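Local coordinates for protein metal-independent carbonic anhydrase (Nostoc sp. PCC 7120 = FACHB-418, PDB 7C5W) that catalyses the hydration of carbon dioxide to bicarbonate without any metal cofactor, working as a homotetramer built as a dimer of dimers, at residues E26-A31 against F157-H162. Sequence-based numbering, arbitrary orientation.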
loop_
_atom_site.group_PDB
_atom_site.type_symbol
_atom_site.label_atom_id
_atom_site.label_comp_id
_atom_site.label_asym_id
_atom_site.label_seq_id
_atom_site.Cartn_x
_atom_site.Cartn_y
_atom_site.Cartn_z
ATOM N N GLU A 26 -9.548 9.845 6.823
ATOM C CA GLU A 26 -10.171 9.694 8.158
ATOM C C GLU A 26 -11.697 9.717 8.016
ATOM O O GLU A 26 -12.352 8.860 8.632
ATOM C CB GLU A 26 -9.668 10.795 9.092
ATOM C CG GLU A 26 -10.199 10.669 10.507
ATOM C CD GLU A 26 -9.517 11.585 11.505
ATOM O OE1 GLU A 26 -9.596 11.288 12.724
ATOM O OE2 GLU A 26 -8.895 12.585 11.057
ATOM N N SER A 27 -12.238 10.659 7.239
ATOM C CA SER A 27 -13.699 10.907 7.130
ATOM C C SER A 27 -14.384 9.708 6.452
ATOM O O SER A 27 -15.489 9.342 6.888
ATOM C CB SER A 27 -13.991 12.215 6.425
ATOM O OG SER A 27 -13.806 12.090 5.024
ATOM N N GLU A 28 -13.756 9.121 5.432
ATOM C CA GLU A 28 -14.202 7.861 4.782
ATOM C C GLU A 28 -14.290 6.721 5.811
ATOM O O GLU A 28 -15.242 5.926 5.730
ATOM C CB GLU A 28 -13.238 7.468 3.662
ATOM C CG GLU A 28 -13.444 8.237 2.369
ATOM C CD GLU A 28 -12.417 7.914 1.292
ATOM O OE1 GLU A 28 -11.281 7.548 1.646
ATOM O OE2 GLU A 28 -12.748 8.024 0.104
ATOM N N VAL A 29 -13.329 6.624 6.733
ATOM C CA VAL A 29 -13.298 5.547 7.763
ATOM C C VAL A 29 -14.478 5.755 8.717
ATOM O O VAL A 29 -15.198 4.776 8.992
ATOM C CB VAL A 29 -11.967 5.511 8.534
ATOM C CG1 VAL A 29 -12.027 4.537 9.699
ATOM C CG2 VAL A 29 -10.798 5.178 7.626
ATOM N N LEU A 30 -14.658 6.977 9.221
ATOM C CA LEU A 30 -15.731 7.298 10.197
ATOM C C LEU A 30 -17.086 7.032 9.530
ATOM O O LEU A 30 -17.959 6.421 10.175
ATOM C CB LEU A 30 -15.591 8.748 10.670
ATOM C CG LEU A 30 -14.305 9.056 11.439
ATOM C CD1 LEU A 30 -14.329 10.481 11.991
ATOM C CD2 LEU A 30 -14.078 8.055 12.566
ATOM N N ALA A 31 -17.230 7.430 8.269
ATOM C CA ALA A 31 -18.448 7.205 7.460
ATOM C C ALA A 31 -18.743 5.700 7.369
ATOM O O ALA A 31 -19.877 5.317 7.691
ATOM C CB ALA A 31 -18.299 7.828 6.093
ATOM N N PHE A 157 -10.786 -1.744 6.701
ATOM C CA PHE A 157 -11.465 -1.339 5.452
ATOM C C PHE A 157 -10.456 -1.337 4.306
ATOM O O PHE A 157 -9.345 -0.801 4.478
ATOM C CB PHE A 157 -12.109 0.033 5.630
ATOM C CG PHE A 157 -13.168 0.052 6.703
ATOM C CD1 PHE A 157 -14.462 -0.368 6.429
ATOM C CD2 PHE A 157 -12.855 0.451 7.995
ATOM C CE1 PHE A 157 -15.429 -0.364 7.424
ATOM C CE2 PHE A 157 -13.826 0.462 8.983
ATOM C CZ PHE A 157 -15.108 0.050 8.697
ATOM N N LEU A 158 -10.835 -1.949 3.186
ATOM C CA LEU A 158 -10.119 -1.838 1.889
ATOM C C LEU A 158 -10.964 -0.995 0.920
ATOM O O LEU A 158 -12.182 -1.232 0.818
ATOM C CB LEU A 158 -9.868 -3.248 1.350
ATOM C CG LEU A 158 -9.216 -3.330 -0.026
ATOM C CD1 LEU A 158 -7.814 -2.767 0.009
ATOM C CD2 LEU A 158 -9.175 -4.768 -0.516
ATOM N N LYS A 159 -10.343 -0.013 0.269
ATOM C CA LYS A 159 -10.981 0.836 -0.773
ATOM C C LYS A 159 -10.861 0.094 -2.107
ATOM O O LYS A 159 -9.715 -0.067 -2.594
ATOM C CB LYS A 159 -10.302 2.207 -0.803
ATOM C CG LYS A 159 -10.913 3.227 -1.751
ATOM C CD LYS A 159 -10.384 4.610 -1.472
ATOM C CE LYS A 159 -11.287 5.723 -1.947
ATOM N NZ LYS A 159 -11.008 6.993 -1.235
ATOM N N ASP A 160 -11.985 -0.403 -2.636
ATOM C CA ASP A 160 -12.019 -1.240 -3.865
ATOM C C ASP A 160 -11.761 -0.357 -5.094
ATOM O O ASP A 160 -11.669 0.885 -4.934
ATOM C CB ASP A 160 -13.335 -2.015 -4.001
ATOM C CG ASP A 160 -14.581 -1.150 -4.073
ATOM O OD1 ASP A 160 -14.463 0.049 -4.447
ATOM O OD2 ASP A 160 -15.662 -1.678 -3.737
ATOM N N ASP A 161 -11.636 -0.995 -6.264
ATOM C CA ASP A 161 -11.339 -0.354 -7.573
ATOM C C ASP A 161 -12.385 0.735 -7.855
ATOM O O ASP A 161 -12.092 1.601 -8.693
ATOM C CB ASP A 161 -11.270 -1.396 -8.701
ATOM C CG ASP A 161 -10.045 -2.311 -8.696
ATOM O OD1 ASP A 161 -9.038 -1.962 -8.046
ATOM O OD2 ASP A 161 -10.091 -3.375 -9.369
ATOM N N HIS A 162 -13.530 0.723 -7.159
ATOM C CA HIS A 162 -14.648 1.690 -7.355
ATOM C C HIS A 162 -14.688 2.727 -6.226
ATOM O O HIS A 162 -15.670 3.488 -6.165
ATOM C CB HIS A 162 -15.988 0.940 -7.481
ATOM C CG HIS A 162 -16.002 -0.063 -8.586
ATOM N ND1 HIS A 162 -16.136 0.301 -9.913
ATOM C CD2 HIS A 162 -15.870 -1.410 -8.575
ATOM C CE1 HIS A 162 -16.085 -0.779 -10.673
ATOM N NE2 HIS A 162 -15.926 -1.844 -9.875
#
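Glu28 and Lys159 join the first turn of helix 26-50 to the end of strand 148-159 through a salt bridge. Lys159 NZ donates to Glu28 OE2, and the modelled separation of 2.4 Å is so short that its exact value is doubtful. The second carboxylate oxygen is near as well, with Glu28 OE1 2.9 Å from Lys159 NZ. The two stretched side chains come together roughly perpendicular. Lys159 starts with CG anti to its backbone N (chi1 -176°), which sends the long chain off the strand to bring its ammonium to the carboxylate. Together the pair spans a gap in which the nearest CA atoms, those of Glu28 and Lys159, are 9.5 Å apart.

Both charged ends have further partners: Lys159 NZ also donates to the carbonyl oxygen of Ala23, while Glu28 OE1 accepts from the backbone N of Thr25, just ahead of the helix. The bridge thus ties the helix start and its lead-in segment to one face of the mixed sheet, where Val29 packs on Ala133 and Thr135, and Phe157 on Leu165 and Ile167. The helix start packs here against the sheet, away from the bicarbonate-binding residues Thr79 and Tyr97.

Past the strand the chain makes an Asx turn. Asp160 OD1 takes the backbone N of His162 at 2.9 Å, the donor approaching from above the carboxylate plane. The same oxygen accepts from Lys164 N too, and the other one, OD2, forms a salt bridge with Arg166, so both oxygens of Asp160 are satisfied.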